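Local coordinates for hypothetical Thioesterase Protein SP_1851 (Streptococcus pneumoniae serotype 4, PDB 4XY5) that probably hydrolyses acyl thioester substrates, as a member of the PaaI-type, hotdog-fold thioesterase family, at the interface of chains A and B. Residues are numbered along the deposited sequence; one frame, centred on the assembly and turned at random. Chains: chain A/B, Hypothetical Thioesterase Protein SP_1851.

Contact 1: the interface of chains A and B. Residues chain A 9, 41-42; chain B 56, 60, 63, 68.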
# COMPACT_ATOMS: atom_id res chain seq x y z
N PHE A 9 -23.20 -15.08 6.56
CA PHE A 9 -21.96 -15.25 7.32
C PHE A 9 -22.07 -14.50 8.64
O PHE A 9 -22.83 -13.54 8.76
CB PHE A 9 -20.74 -14.76 6.51
CG PHE A 9 -20.91 -13.39 5.91
CD1 PHE A 9 -20.72 -12.25 6.68
CD2 PHE A 9 -21.24 -13.25 4.57
CE1 PHE A 9 -20.88 -10.99 6.13
CE2 PHE A 9 -21.39 -12.00 4.02
CZ PHE A 9 -21.22 -10.87 4.80
N TYR A 41 -14.42 -17.90 5.62
CA TYR A 41 -15.11 -19.06 5.05
C TYR A 41 -14.24 -20.31 5.03
O TYR A 41 -14.74 -21.42 5.21
CB TYR A 41 -15.56 -18.81 3.61
CG TYR A 41 -16.12 -17.45 3.27
CD1 TYR A 41 -17.33 -17.02 3.82
CD2 TYR A 41 -15.49 -16.63 2.35
CE1 TYR A 41 -17.86 -15.78 3.49
CE2 TYR A 41 -16.01 -15.39 2.01
CZ TYR A 41 -17.19 -14.97 2.59
OH TYR A 41 -17.71 -13.74 2.26
N TYR A 42 -12.95 -20.13 4.78
CA TYR A 42 -12.06 -21.26 4.55
C TYR A 42 -11.43 -21.80 5.83
O TYR A 42 -10.61 -22.71 5.78
CB TYR A 42 -10.95 -20.88 3.58
CG TYR A 42 -11.44 -20.31 2.27
CD1 TYR A 42 -12.18 -21.08 1.38
CD2 TYR A 42 -11.16 -19.00 1.92
CE1 TYR A 42 -12.62 -20.56 0.18
CE2 TYR A 42 -11.60 -18.47 0.72
CZ TYR A 42 -12.33 -19.26 -0.14
OH TYR A 42 -12.78 -18.75 -1.34
N GLN B 56 -14.09 -8.28 3.43
CA GLN B 56 -15.16 -9.24 3.23
C GLN B 56 -15.80 -9.07 1.85
O GLN B 56 -16.04 -10.05 1.13
CB GLN B 56 -16.20 -9.07 4.33
CG GLN B 56 -17.35 -10.08 4.27
CD GLN B 56 -16.92 -11.51 4.57
OE1 GLN B 56 -15.74 -11.79 4.84
NE2 GLN B 56 -17.88 -12.42 4.50
N LEU B 60 -16.17 -11.56 -1.41
CA LEU B 60 -17.44 -11.77 -2.10
C LEU B 60 -17.30 -11.54 -3.61
O LEU B 60 -17.88 -12.26 -4.40
CB LEU B 60 -18.53 -10.87 -1.53
CG LEU B 60 -18.95 -11.25 -0.11
CD1 LEU B 60 -19.93 -10.23 0.43
CD2 LEU B 60 -19.56 -12.64 -0.08
N ILE B 63 -15.76 -14.71 -5.00
CA ILE B 63 -16.75 -15.78 -5.09
C ILE B 63 -17.69 -15.55 -6.27
O ILE B 63 -17.99 -16.48 -7.02
CB ILE B 63 -17.55 -15.89 -3.79
CG1 ILE B 63 -16.62 -16.34 -2.66
CG2 ILE B 63 -18.69 -16.89 -3.93
CD1 ILE B 63 -17.26 -16.35 -1.30
N ASP B 68 -12.18 -19.15 -6.02
CA ASP B 68 -11.77 -19.20 -4.63
C ASP B 68 -10.46 -18.45 -4.51
O ASP B 68 -9.65 -18.48 -5.43
CB ASP B 68 -11.62 -20.64 -4.15
CG ASP B 68 -12.95 -21.30 -3.88
OD1 ASP B 68 -13.81 -20.67 -3.22
OD2 ASP B 68 -13.14 -22.45 -4.34
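One face of the A:Phe9 ring is taken by the side-chain amide of B:Gln56, whose nitrogen NE2 sits 3.3 Å above the ring plane of A:Phe9, over its centre. The A:Tyr42 ring is met at its edge, in plane, by B:Asp68 OD1. The protein belongs to the hotdog-fold thioesterases of the PaaI type, in which a long helix is wrapped by a beta-sheet; here loop residues of chain A lie against that helix, 47-64, in chain B. B:Gln56 carries two polar contacts through one atom. Its chain bends at chi2 (67°), which swings the amide up between the two aromatic side chains. The amide comes tip to tip at A:Phe9, steeply inclined to the ring, and so can point an N-H into the aromatic face. The same nitrogen makes a close polar contact with the phenol of A:Tyr41, B:Gln56 NE2 to A:Tyr41 OH 2.6 Å, but a hydrogen bond there is doubtful and at best strained. The phenol oxygen sits well above the amide plane, so an N-H aims at it poorly, whereas the A:Phe9 ring lies nearer the plane of the amide. Lower on the helix, B:Leu60 crosses A:Tyr41 at about a right angle, with its methyl CD2 near the hydroxyl. B:Ile63 reaches tip to tip toward the same ring, its CD1 lying 3.7 Å from A:Tyr41 CE2, so the tyrosine has an amide and aliphatic groups around its outer end. Next along the loop, the A:Tyr42 OH donates a hydrogen bond to B:Asp68 OD1 at 2.9 Å. Phenol ring and carboxylate stand nearly perpendicular (87°), and the hydroxyl arrives on the anti side of OD1, 25° out of the carboxylate plane. B:Asp68 opens strand 68-78; a carboxylate here, if ionised, would tend to polarise the phenol O-H.

Contact 2: the interface of chains A and B. Residues chain A 47-48, 51, 74-76, 78; chain B 51, 73-74, 76.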
# COMPACT_ATOMS: atom_id res chain seq x y z
N GLY A 47 -8.60 -12.01 6.87
CA GLY A 47 -7.67 -10.93 6.60
C GLY A 47 -8.05 -9.65 7.31
O GLY A 47 -7.19 -8.85 7.67
N GLY A 48 -9.34 -9.44 7.50
CA GLY A 48 -9.81 -8.27 8.23
C GLY A 48 -9.52 -8.36 9.72
O GLY A 48 -9.20 -7.37 10.37
N PHE A 51 -5.83 -7.68 10.04
CA PHE A 51 -5.59 -6.24 9.90
C PHE A 51 -6.02 -5.49 11.15
O PHE A 51 -5.33 -4.57 11.61
CB PHE A 51 -6.35 -5.68 8.70
CG PHE A 51 -6.16 -4.20 8.49
CD1 PHE A 51 -5.17 -3.72 7.64
CD2 PHE A 51 -6.97 -3.28 9.16
CE1 PHE A 51 -5.01 -2.36 7.44
CE2 PHE A 51 -6.81 -1.93 8.98
CZ PHE A 51 -5.82 -1.45 8.11
N SER A 74 -3.05 2.51 5.25
CA SER A 74 -2.33 1.34 5.72
C SER A 74 -2.13 0.35 4.60
O SER A 74 -2.97 0.22 3.71
CB SER A 74 -3.07 0.67 6.87
OG SER A 74 -2.32 -0.44 7.31
N SER A 75 -0.99 -0.34 4.63
CA SER A 75 -0.73 -1.44 3.69
C SER A 75 -0.39 -2.71 4.46
O SER A 75 0.34 -2.67 5.44
CB SER A 75 0.39 -1.04 2.73
OG SER A 75 -0.08 0.01 1.91
N ILE A 76 -0.94 -3.85 4.04
CA ILE A 76 -0.68 -5.09 4.77
C ILE A 76 -0.35 -6.20 3.78
O ILE A 76 -0.93 -6.25 2.70
CB ILE A 76 -1.89 -5.51 5.67
CG1 ILE A 76 -1.62 -6.84 6.38
CG2 ILE A 76 -3.16 -5.58 4.84
CD1 ILE A 76 -2.61 -7.10 7.57
N TYR A 78 -0.01 -10.43 3.59
CA TYR A 78 -0.35 -11.68 4.25
C TYR A 78 0.61 -12.78 3.81
O TYR A 78 0.76 -13.07 2.62
CB TYR A 78 -1.79 -12.05 3.95
CG TYR A 78 -2.79 -11.00 4.42
CD1 TYR A 78 -3.24 -10.98 5.73
CD2 TYR A 78 -3.27 -10.02 3.54
CE1 TYR A 78 -4.15 -10.03 6.16
CE2 TYR A 78 -4.20 -9.06 3.97
CZ TYR A 78 -4.63 -9.07 5.28
OH TYR A 78 -5.56 -8.13 5.72
N PHE B 51 -11.74 -1.58 7.34
CA PHE B 51 -10.96 -2.48 6.49
C PHE B 51 -11.65 -3.83 6.38
O PHE B 51 -11.65 -4.44 5.32
CB PHE B 51 -9.53 -2.66 7.02
CG PHE B 51 -8.70 -3.60 6.22
CD1 PHE B 51 -7.85 -3.13 5.23
CD2 PHE B 51 -8.75 -4.98 6.45
CE1 PHE B 51 -7.06 -4.01 4.49
CE2 PHE B 51 -7.98 -5.86 5.70
CZ PHE B 51 -7.13 -5.37 4.72
N GLN B 73 -2.25 -9.01 -0.43
CA GLN B 73 -1.82 -7.68 -0.06
C GLN B 73 -2.99 -6.74 -0.15
O GLN B 73 -3.84 -6.91 -1.01
CB GLN B 73 -0.68 -7.22 -0.98
CG GLN B 73 0.06 -5.96 -0.52
CD GLN B 73 -0.70 -4.69 -0.80
OE1 GLN B 73 -1.54 -4.62 -1.72
NE2 GLN B 73 -0.41 -3.65 -0.01
N SER B 74 -3.07 -5.76 0.73
CA SER B 74 -4.11 -4.76 0.61
C SER B 74 -3.62 -3.41 1.08
O SER B 74 -2.81 -3.32 1.99
CB SER B 74 -5.34 -5.16 1.43
OG SER B 74 -6.37 -4.20 1.27
N ILE B 76 -5.26 0.57 2.08
CA ILE B 76 -6.51 1.28 2.33
C ILE B 76 -6.21 2.74 2.66
O ILE B 76 -5.20 3.02 3.30
CB ILE B 76 -7.33 0.62 3.49
CG1 ILE B 76 -8.60 1.42 3.78
CG2 ILE B 76 -6.46 0.47 4.75
CD1 ILE B 76 -9.68 0.60 4.55
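In A:Phe51 and B:Phe51 alike, CG stands anti to the backbone N (chi1 180° and 178°), which sends each ring off its helix toward the two-fold axis and onto its twin. This is the dimer core typical of hotdog-fold thioesterases, where the central helices pack together and the sheets of two subunits join edge to edge. The rings stack almost parallel, planes 8° apart, with centroids of A:Phe51 and B:Phe51 at 3.8 Å. They are offset, so each CG lies over the rim of the other ring and A:Phe51 CB approaches B:Phe51 CD2 to 3.4 Å. The CA of A:Gly48 meets the edge of the B:Phe51 ring, in plane, while the hydroxyl of A:Tyr78 comes tip to tip, 3.3 Å from B:Phe51 CE2. That hydroxyl is itself held within chain A: A:Tyr78 OH donates to A:Gly47 O at 2.6 Å, from above the carbonyl plane. The bond ties strand 68-78 to the start of helix 47-64 and sets the phenol beside the neighbour's phenylalanine. Beside the stack, strands 68-78 of the two chains pair antiparallel. A:Ile76 N donates to B:Ser74 O at 2.8 Å, and B:Ser74 N returns a bond to A:Ile76 O at 2.9 Å; the matching pair joins A:Ser74 and B:Ile76. The sheet thus runs on from one subunit into the other, with the axis passing near A:Ser75. Methyl CG2 of each isoleucine turns toward the phenylalanine of the opposite chain, B:Ile76 CG2 lying 3.9 Å from A:Phe51 CZ, and seals strand against stack.

The centres of contact 1 and contact 2 lie about 16 Å apart in one two-fold interface, and both draw on helix 47-64 and strand 68-78 of chain B. The beginning of the helix and the middle of the strand serve contact 2 at the axis, whereas later helical turns and the first residue of the strand serve contact 1 toward the rim. Because symmetry repeats contact 1 with the chains exchanged, the joined sheet and central stack are flanked by loop-to-helix packing on both sides. Such pairing matches the usual hotdog dimer, and the four-chain deposited assembly may be built from two of them.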